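Local coordinates for extracellular solute-binding protein family 1 (PDB 5CI5), which binds alpha-D-tagatose and, as the solute-binding component of an ABC transporter, probably delivers it or a related sugar for uptake, at residues Q114-L119 against D344-S349; D163-A168 against V259-G264; P240-I243 against D249-N252. All blocks are in the same frame, centred on the assembly; numbering follows the deposited sequence.

Interaction 1. Residues Q114-L119 against D344-S349; sequences QIWPNL and DVCKKS
Trp116 turns its indole N-H toward the sulfur of Cys346, an unusual acceptor. Trp116 NE1 donates a weak hydrogen bond to Cys346 SG at 3.6 Å, with an N-H...S angle of 146°. This is a sulfur-aromatic contact of the edge type. The sulfur lies near the indole plane, 4.7 Å from the centroid of the Trp116 five-membered ring. It joins the loop after helix 103-108 to the short helix 343-348, on the surface of a lobe of the periplasmic-binding-protein fold.

The indole does not depend on the sulfur alone. Its N-H also makes a weak bond to Pro340 O, and Phe364 packs edge-to-face with the ring. With chi1 at -64°, Trp116 CG is anti to its carbonyl carbon. From there the far end of the ring comes round toward the helix, although the CB bond does not point at it. Trp116 CZ2 then rests 3.8 Å from Cys346 CB.

Gln114 forms the second half of the contact. Its chain bends at CB-CG and crosses that of Asp344 at about a right angle, but the amide and carboxylate planes are only 32° apart. Gln114 OE1 accepts a weak bond from Asp344 N at 2.9 Å. The donor is a backbone N-H in the first turn of the helix. The aliphatic part of Gln114 helps, as its CG packs 3.5 Å from Asp344 OD2. That carboxylate oxygen has a salt bridge to Arg342, so its charge is met from the same chain.

Lys347 joins in through solvent. Its extended chain runs past the indole, with CE at the margin of contact. One water molecule completes the link: it donates to Gln114 OE1 at 2.8 Å and accepts from Lys347 NZ at 2.8 Å.

Interaction 2. Residues D163-A168 against V259-G264; sequences DELLDA and VAMAIG
Helix-on-sheet packing is carried here by Met261, which reaches from strand 261-264 to Leu165 and Ala168 of helix 162-172. The strand lies at one side of a three-stranded antiparallel sheet. Met261 is present as selenomethionine.

No hydrogen bond crosses the contact, and all three touching residues are buried. Leu165 CD1 lies 3.5 Å from Met261 SE, a close approach for a methyl group and selenium. The two side chains run antiparallel alongside each other. Met261 leaves the strand toward the helix and runs out straight to its selenium. It then bends at the last torsion (chi3 -90°), which brings the terminal methyl in beside the helix. Met261 CE thus sits 3.9 Å from Ala168 CB. One turn of helix spans the two residues met, so the end of the selenomethionine is touched by one branch of a leucine and by the small CB of an alanine.

Ala169 and Phe148 also pack on Met261, and Tyr182 on Leu165. This is apolar packing of a helix against a sheet, as in the alpha/beta lobes of type 2 periplasmic-binding proteins.

Interaction 3. Residues P240-I243 against D249-N252; sequences PNAI and DYRN
The two rings in this contact, the phenol of Tyr250 and the pyrrolidine of Pro240, meet obliquely. Pro240 CG comes to 3.6 Å from Tyr250 CE1. Pro240 CD is at 3.7 Å from the same Tyr250 CE1, so one ring carbon takes most of the touching. Each ring reaches toward the other from its own side of the contact. This is apolar packing between the loop after helix 220-234 and helix 247-255, the next helix in the chain.

The Tyr250 CB bond is not aimed at the loop. With chi1 at -62°, CG is anti to the carbonyl carbon, and the long ring carries the hydroxyl across to residues 240-242. There Tyr250 OH lies 3.8 Å from Ala242 CA. It is also 3.6 Å from Pro240 O, but makes no hydrogen bond to it. The phenol instead donates to Val184 O, so this buried polar atom is satisfied by another part of the chain. That bond probably helps to fix the position of the ring beside the proline. A leucine in place of Tyr250 would probably leave Val184 O without its phenol partner and open a gap beside Pro240 and Ala242.

The loop has its own order. Asn241 OD1 accepts from Ile243 N at 3.2 Å, with an N-H...O angle of 139°. This is an Asx turn. The donor is tilted 31° from the carbonyl plane of the Asn241 amide. The turn bends the backbone just after the proline.

Ser239 and Tyr245 also touch the tyrosine. Ala242 and Ile243 point away from helix 247-255 and pack on Leu391 of helix 376-391. Arg251, the next residue of helix 247-255, packs on helix 268-275, while Tyr250 also meets Ala262 of strand 261-264.

How the interactions relate
Interactions 2 and 3 are buried and adjoin each other. Helix 247-255 and strand 261-264 follow one another in the chain. Val259 CG2 packs 4.0 Å from Pro240 CG, so the two contacts are probably parts of the same largely apolar interior. Interaction 1 is a surface contact, on the opposite side of the chain's centre from interaction 3, and its nearest atoms are about 14 Å from interaction 2. Its chemistry fits its place: weak polar bonds, charged groups and a water. Interactions 2 and 3 have no hydrogen bonds between their segments. Both are nested inside the long loop that interaction 1 closes.

Interaction 1. Residues Q114-L119 against D344-S349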
loop_
_atom_site.group_PDB
_atom_site.type_symbol
_atom_site.label_atom_id
_atom_site.label_comp_id
_atom_site.label_asym_id
_atom_site.label_seq_id
_atom_site.Cartn_x
_atom_site.Cartn_y
_atom_site.Cartn_z
ATOM N N GLN A 114 8.530 -17.927 9.179
ATOM C CA GLN A 114 7.119 -17.525 9.330
ATOM C C GLN A 114 6.718 -16.356 8.417
ATOM O O GLN A 114 5.542 -16.107 8.245
ATOM C CB GLN A 114 6.814 -17.170 10.784
ATOM C CG GLN A 114 6.749 -18.423 11.696
ATOM C CD GLN A 114 5.736 -19.414 11.197
ATOM O OE1 GLN A 114 4.586 -19.063 10.952
ATOM N NE2 GLN A 114 6.170 -20.664 10.991
ATOM N N ILE A 115 7.673 -15.642 7.819
ATOM C CA ILE A 115 7.310 -14.513 6.947
ATOM C C ILE A 115 6.701 -15.088 5.676
ATOM O O ILE A 115 7.251 -16.060 5.113
ATOM C CB ILE A 115 8.562 -13.629 6.623
ATOM C CG1 ILE A 115 9.187 -13.141 7.938
ATOM C CG2 ILE A 115 8.238 -12.477 5.663
ATOM C CD1 ILE A 115 8.279 -12.273 8.760
ATOM N N TRP A 116 5.555 -14.551 5.247
ATOM C CA TRP A 116 4.957 -14.989 3.987
ATOM C C TRP A 116 6.002 -14.937 2.869
ATOM O O TRP A 116 6.631 -13.916 2.655
ATOM C CB TRP A 116 3.767 -14.132 3.603
ATOM C CG TRP A 116 2.605 -14.176 4.534
ATOM C CD1 TRP A 116 2.260 -13.222 5.433
ATOM C CD2 TRP A 116 1.621 -15.216 4.642
ATOM N NE1 TRP A 116 1.123 -13.607 6.108
ATOM C CE2 TRP A 116 0.707 -14.822 5.633
ATOM C CE3 TRP A 116 1.426 -16.443 3.990
ATOM C CZ2 TRP A 116 -0.399 -15.606 5.991
ATOM C CZ3 TRP A 116 0.323 -17.231 4.362
ATOM C CH2 TRP A 116 -0.561 -16.806 5.348
ATOM N N PRO A 117 6.179 -16.038 2.138
ATOM C CA PRO A 117 7.345 -16.085 1.244
ATOM C C PRO A 117 7.304 -15.154 0.053
ATOM O O PRO A 117 8.387 -14.857 -0.484
ATOM C CB PRO A 117 7.364 -17.539 0.748
ATOM C CG PRO A 117 6.448 -18.271 1.570
ATOM C CD PRO A 117 5.496 -17.336 2.229
ATOM N N ASN A 118 6.119 -14.730 -0.378
ATOM C CA ASN A 118 6.031 -13.824 -1.493
ATOM C C ASN A 118 6.549 -12.462 -1.110
ATOM O O ASN A 118 6.745 -11.610 -1.964
ATOM C CB ASN A 118 4.596 -13.742 -2.019
ATOM C CG ASN A 118 3.574 -13.356 -0.954
ATOM O OD1 ASN A 118 3.656 -13.775 0.215
ATOM N ND2 ASN A 118 2.567 -12.585 -1.371
ATOM N N LEU A 119 6.810 -12.251 0.180
ATOM C CA LEU A 119 7.341 -10.956 0.598
ATOM C C LEU A 119 8.863 -10.866 0.422
ATOM O O LEU A 119 9.399 -9.762 0.336
ATOM C CB LEU A 119 6.971 -10.664 2.069
ATOM C CG LEU A 119 5.455 -10.660 2.330
ATOM C CD1 LEU A 119 5.142 -10.416 3.819
ATOM C CD2 LEU A 119 4.747 -9.614 1.437
ATOM N N ASP A 344 2.193 -17.485 11.416
ATOM C CA ASP A 344 1.644 -18.037 12.656
ATOM C C ASP A 344 0.673 -17.048 13.324
ATOM O O ASP A 344 -0.372 -17.473 13.790
ATOM C CB ASP A 344 2.738 -18.494 13.628
ATOM C CG ASP A 344 3.826 -17.449 13.908
ATOM O OD1 ASP A 344 3.721 -16.265 13.491
ATOM O OD2 ASP A 344 4.808 -17.844 14.597
ATOM N N VAL A 345 0.955 -15.743 13.320
ATOM C CA VAL A 345 -0.002 -14.787 13.868
ATOM C C VAL A 345 -1.293 -14.714 13.052
ATOM O O VAL A 345 -2.404 -14.630 13.618
ATOM C CB VAL A 345 0.632 -13.386 13.971
ATOM C CG1 VAL A 345 -0.354 -12.379 14.460
ATOM C CG2 VAL A 345 1.820 -13.427 14.904
ATOM N N CYS A 346 -1.160 -14.723 11.727
ATOM C CA CYS A 346 -2.332 -14.701 10.866
ATOM C C CYS A 346 -3.239 -15.896 11.146
ATOM O O CYS A 346 -4.460 -15.769 11.132
ATOM C CB CYS A 346 -1.918 -14.708 9.398
ATOM S SG CYS A 346 -1.222 -13.119 8.808
ATOM N N LYS A 347 -2.626 -17.044 11.417
ATOM C CA LYS A 347 -3.342 -18.305 11.516
ATOM C C LYS A 347 -3.895 -18.513 12.920
ATOM O O LYS A 347 -4.947 -19.140 13.094
ATOM C CB LYS A 347 -2.430 -19.474 11.144
ATOM C CG LYS A 347 -2.006 -19.500 9.673
ATOM C CD LYS A 347 -0.823 -20.416 9.473
ATOM C CE LYS A 347 -0.304 -20.372 8.033
ATOM N NZ LYS A 347 0.882 -21.279 7.895
ATOM N N LYS A 348 -3.173 -18.007 13.910
ATOM C CA LYS A 348 -3.491 -18.283 15.315
ATOM C C LYS A 348 -4.331 -17.184 15.931
ATOM O O LYS A 348 -4.986 -17.422 16.939
ATOM C CB LYS A 348 -2.227 -18.485 16.135
ATOM C CG LYS A 348 -1.487 -19.783 15.769
ATOM C CD LYS A 348 -0.325 -20.045 16.704
ATOM C CE LYS A 348 0.418 -21.321 16.365
ATOM N NZ LYS A 348 -0.501 -22.461 16.107
ATOM N N SER A 349 -4.310 -15.990 15.329
ATOM C CA SER A 349 -5.148 -14.892 15.792
ATOM C C SER A 349 -6.588 -15.143 15.378
ATOM O O SER A 349 -6.893 -16.118 14.687
ATOM C CB SER A 349 -4.679 -13.545 15.237
ATOM O OG SER A 349 -4.941 -13.466 13.841
HETATM O O HOH W 1 2.682 -20.902 10.028
#

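Interaction 2. Residues D163-A168 against V259-G264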
loop_
_atom_site.group_PDB
_atom_site.type_symbol
_atom_site.label_atom_id
_atom_site.label_comp_id
_atom_site.label_asym_id
_atom_site.label_seq_id
_atom_site.Cartn_x
_atom_site.Cartn_y
_atom_site.Cartn_z
ATOM N N ASP A 163 -18.456 -3.520 -15.345
ATOM C CA ASP A 163 -19.785 -3.053 -15.722
ATOM C C ASP A 163 -20.641 -2.857 -14.465
ATOM O O ASP A 163 -21.363 -1.861 -14.315
ATOM C CB ASP A 163 -20.464 -4.029 -16.662
ATOM C CG ASP A 163 -19.910 -3.955 -18.084
ATOM O OD1 ASP A 163 -19.194 -2.982 -18.411
ATOM O OD2 ASP A 163 -20.205 -4.872 -18.865
ATOM N N GLU A 164 -20.537 -3.804 -13.543
ATOM C CA GLU A 164 -21.295 -3.719 -12.296
ATOM C C GLU A 164 -20.783 -2.570 -11.427
ATOM O O GLU A 164 -21.574 -1.880 -10.781
ATOM C CB GLU A 164 -21.228 -5.050 -11.545
ATOM C CG GLU A 164 -22.011 -6.143 -12.257
ATOM C CD GLU A 164 -21.782 -7.536 -11.678
ATOM O OE1 GLU A 164 -20.965 -7.694 -10.755
ATOM O OE2 GLU A 164 -22.430 -8.481 -12.170
ATOM N N LEU A 165 -19.474 -2.327 -11.457
ATOM C CA LEU A 165 -18.885 -1.245 -10.663
ATOM C C LEU A 165 -19.446 0.074 -11.142
ATOM O O LEU A 165 -19.846 0.926 -10.355
ATOM C CB LEU A 165 -17.354 -1.247 -10.770
ATOM C CG LEU A 165 -16.598 -0.018 -10.250
ATOM C CD1 LEU A 165 -16.890 0.145 -8.792
ATOM C CD2 LEU A 165 -15.114 -0.200 -10.498
ATOM N N LEU A 166 -19.471 0.243 -12.451
ATOM C CA LEU A 166 -19.966 1.499 -13.028
ATOM C C LEU A 166 -21.424 1.716 -12.671
ATOM O O LEU A 166 -21.841 2.826 -12.284
ATOM C CB LEU A 166 -19.806 1.485 -14.541
ATOM C CG LEU A 166 -20.306 2.706 -15.305
ATOM C CD1 LEU A 166 -19.637 3.962 -14.777
ATOM C CD2 LEU A 166 -20.073 2.567 -16.790
ATOM N N ASP A 167 -22.216 0.655 -12.819
ATOM C CA ASP A 167 -23.646 0.752 -12.541
ATOM C C ASP A 167 -23.882 1.137 -11.079
ATOM O O ASP A 167 -24.651 2.072 -10.797
ATOM C CB ASP A 167 -24.356 -0.560 -12.888
ATOM C CG ASP A 167 -25.871 -0.400 -12.923
ATOM O OD1 ASP A 167 -26.393 0.223 -13.874
ATOM O OD2 ASP A 167 -26.528 -0.874 -11.989
ATOM N N ALA A 168 -23.179 0.485 -10.155
ATOM C CA ALA A 168 -23.357 0.776 -8.739
ATOM C C ALA A 168 -22.878 2.188 -8.406
ATOM O O ALA A 168 -23.542 2.905 -7.660
ATOM C CB ALA A 168 -22.630 -0.232 -7.888
ATOM N N VAL A 259 -18.439 8.640 0.670
ATOM C CA VAL A 259 -17.823 7.908 -0.455
ATOM C C VAL A 259 -18.050 6.435 -0.239
ATOM O O VAL A 259 -17.606 5.890 0.748
ATOM C CB VAL A 259 -16.315 8.194 -0.585
ATOM C CG1 VAL A 259 -15.655 7.281 -1.672
ATOM C CG2 VAL A 259 -16.117 9.617 -0.942
ATOM N N ALA A 260 -18.731 5.780 -1.181
ATOM C CA ALA A 260 -19.211 4.423 -0.952
ATOM C C ALA A 260 -18.216 3.341 -1.283
ATOM O O ALA A 260 -18.339 2.239 -0.754
ATOM C CB ALA A 260 -20.478 4.183 -1.737
HETATM N N MSE A 261 -17.270 3.635 -2.172
HETATM C CA MSE A 261 -16.304 2.637 -2.631
HETATM C C MSE A 261 -14.974 3.319 -2.839
HETATM O O MSE A 261 -14.935 4.446 -3.309
HETATM C CB MSE A 261 -16.733 1.977 -3.949
HETATM C CG MSE A 261 -17.948 1.104 -3.860
HETATM SE SE MSE A 261 -18.340 0.243 -5.554
HETATM C CE MSE A 261 -19.510 1.573 -6.333
ATOM N N ALA A 262 -13.903 2.603 -2.525
ATOM C CA ALA A 262 -12.547 3.052 -2.811
ATOM C C ALA A 262 -11.647 1.844 -2.896
ATOM O O ALA A 262 -12.071 0.724 -2.625
ATOM C CB ALA A 262 -12.051 3.995 -1.725
ATOM N N ILE A 263 -10.397 2.065 -3.255
ATOM C CA ILE A 263 -9.403 1.025 -3.122
ATOM C C ILE A 263 -8.828 1.080 -1.717
ATOM O O ILE A 263 -8.489 2.148 -1.227
ATOM C CB ILE A 263 -8.301 1.152 -4.209
ATOM C CG1 ILE A 263 -8.932 0.931 -5.575
ATOM C CG2 ILE A 263 -7.194 0.136 -3.936
ATOM C CD1 ILE A 263 -8.003 1.105 -6.726
ATOM N N GLY A 264 -8.750 -0.077 -1.050
ATOM C CA GLY A 264 -8.203 -0.155 0.290
ATOM C C GLY A 264 -7.815 -1.577 0.623
ATOM O O GLY A 264 -7.617 -2.403 -0.261
#

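Interaction 3. Residues P240-I243 against D249-N252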
loop_
_atom_site.group_PDB
_atom_site.type_symbol
_atom_site.label_atom_id
_atom_site.label_comp_id
_atom_site.label_asym_id
_atom_site.label_seq_id
_atom_site.Cartn_x
_atom_site.Cartn_y
_atom_site.Cartn_z
ATOM N N PRO A 240 -15.074 12.180 -5.987
ATOM C CA PRO A 240 -14.594 13.521 -5.648
ATOM C C PRO A 240 -13.411 13.880 -6.553
ATOM O O PRO A 240 -12.838 13.009 -7.220
ATOM C CB PRO A 240 -14.165 13.386 -4.182
ATOM C CG PRO A 240 -14.882 12.186 -3.687
ATOM C CD PRO A 240 -14.932 11.259 -4.859
ATOM N N ASN A 241 -13.018 15.146 -6.545
ATOM C CA ASN A 241 -11.967 15.632 -7.423
ATOM C C ASN A 241 -10.684 14.812 -7.339
ATOM O O ASN A 241 -9.934 14.909 -6.372
ATOM C CB ASN A 241 -11.658 17.094 -7.084
ATOM C CG ASN A 241 -10.775 17.758 -8.121
ATOM O OD1 ASN A 241 -10.080 17.091 -8.895
ATOM N ND2 ASN A 241 -10.790 19.083 -8.135
ATOM N N ALA A 242 -10.455 13.988 -8.358
ATOM C CA ALA A 242 -9.394 12.996 -8.313
ATOM C C ALA A 242 -8.004 13.627 -8.280
ATOM O O ALA A 242 -7.058 13.038 -7.771
ATOM C CB ALA A 242 -9.506 12.047 -9.502
ATOM N N ILE A 243 -7.872 14.828 -8.833
ATOM C CA ILE A 243 -6.584 15.508 -8.817
ATOM C C ILE A 243 -6.174 15.857 -7.381
ATOM O O ILE A 243 -4.972 15.918 -7.086
ATOM C CB ILE A 243 -6.622 16.785 -9.711
ATOM C CG1 ILE A 243 -6.523 16.394 -11.180
ATOM C CG2 ILE A 243 -5.500 17.766 -9.343
ATOM C CD1 ILE A 243 -5.188 15.744 -11.569
ATOM N N ASP A 249 -7.871 9.836 1.802
ATOM C CA ASP A 249 -8.944 10.818 1.855
ATOM C C ASP A 249 -10.307 10.131 1.684
ATOM O O ASP A 249 -11.260 10.388 2.435
ATOM C CB ASP A 249 -8.743 11.872 0.769
ATOM C CG ASP A 249 -7.392 12.527 0.842
ATOM O OD1 ASP A 249 -7.017 12.943 1.954
ATOM O OD2 ASP A 249 -6.693 12.602 -0.197
ATOM N N TYR A 250 -10.384 9.221 0.722
ATOM C CA TYR A 250 -11.651 8.532 0.451
ATOM C C TYR A 250 -12.075 7.661 1.632
ATOM O O TYR A 250 -13.275 7.533 1.891
ATOM C CB TYR A 250 -11.554 7.714 -0.835
ATOM C CG TYR A 250 -11.289 8.566 -2.064
ATOM C CD1 TYR A 250 -11.904 9.803 -2.219
ATOM C CD2 TYR A 250 -10.403 8.148 -3.068
ATOM C CE1 TYR A 250 -11.668 10.578 -3.337
ATOM C CE2 TYR A 250 -10.151 8.924 -4.173
ATOM C CZ TYR A 250 -10.789 10.144 -4.308
ATOM O OH TYR A 250 -10.589 10.934 -5.401
ATOM N N ARG A 251 -11.122 7.046 2.336
ATOM C CA ARG A 251 -11.444 6.240 3.514
ATOM C C ARG A 251 -12.046 7.133 4.594
ATOM O O ARG A 251 -13.020 6.769 5.254
ATOM C CB ARG A 251 -10.201 5.518 4.056
ATOM C CG ARG A 251 -10.462 4.645 5.255
ATOM C CD ARG A 251 -9.169 4.136 5.891
ATOM N NE ARG A 251 -8.342 5.224 6.399
ATOM C CZ ARG A 251 -7.186 5.625 5.861
ATOM N NH1 ARG A 251 -6.657 5.035 4.791
ATOM N NH2 ARG A 251 -6.528 6.622 6.426
ATOM N N ASN A 252 -11.463 8.312 4.787
ATOM C CA ASN A 252 -12.000 9.223 5.776
ATOM C C ASN A 252 -13.382 9.747 5.379
ATOM O O ASN A 252 -14.256 9.908 6.221
ATOM C CB ASN A 252 -10.996 10.351 6.015
ATOM C CG ASN A 252 -9.827 9.889 6.876
ATOM O OD1 ASN A 252 -10.042 9.298 7.921
ATOM N ND2 ASN A 252 -8.600 10.104 6.410
#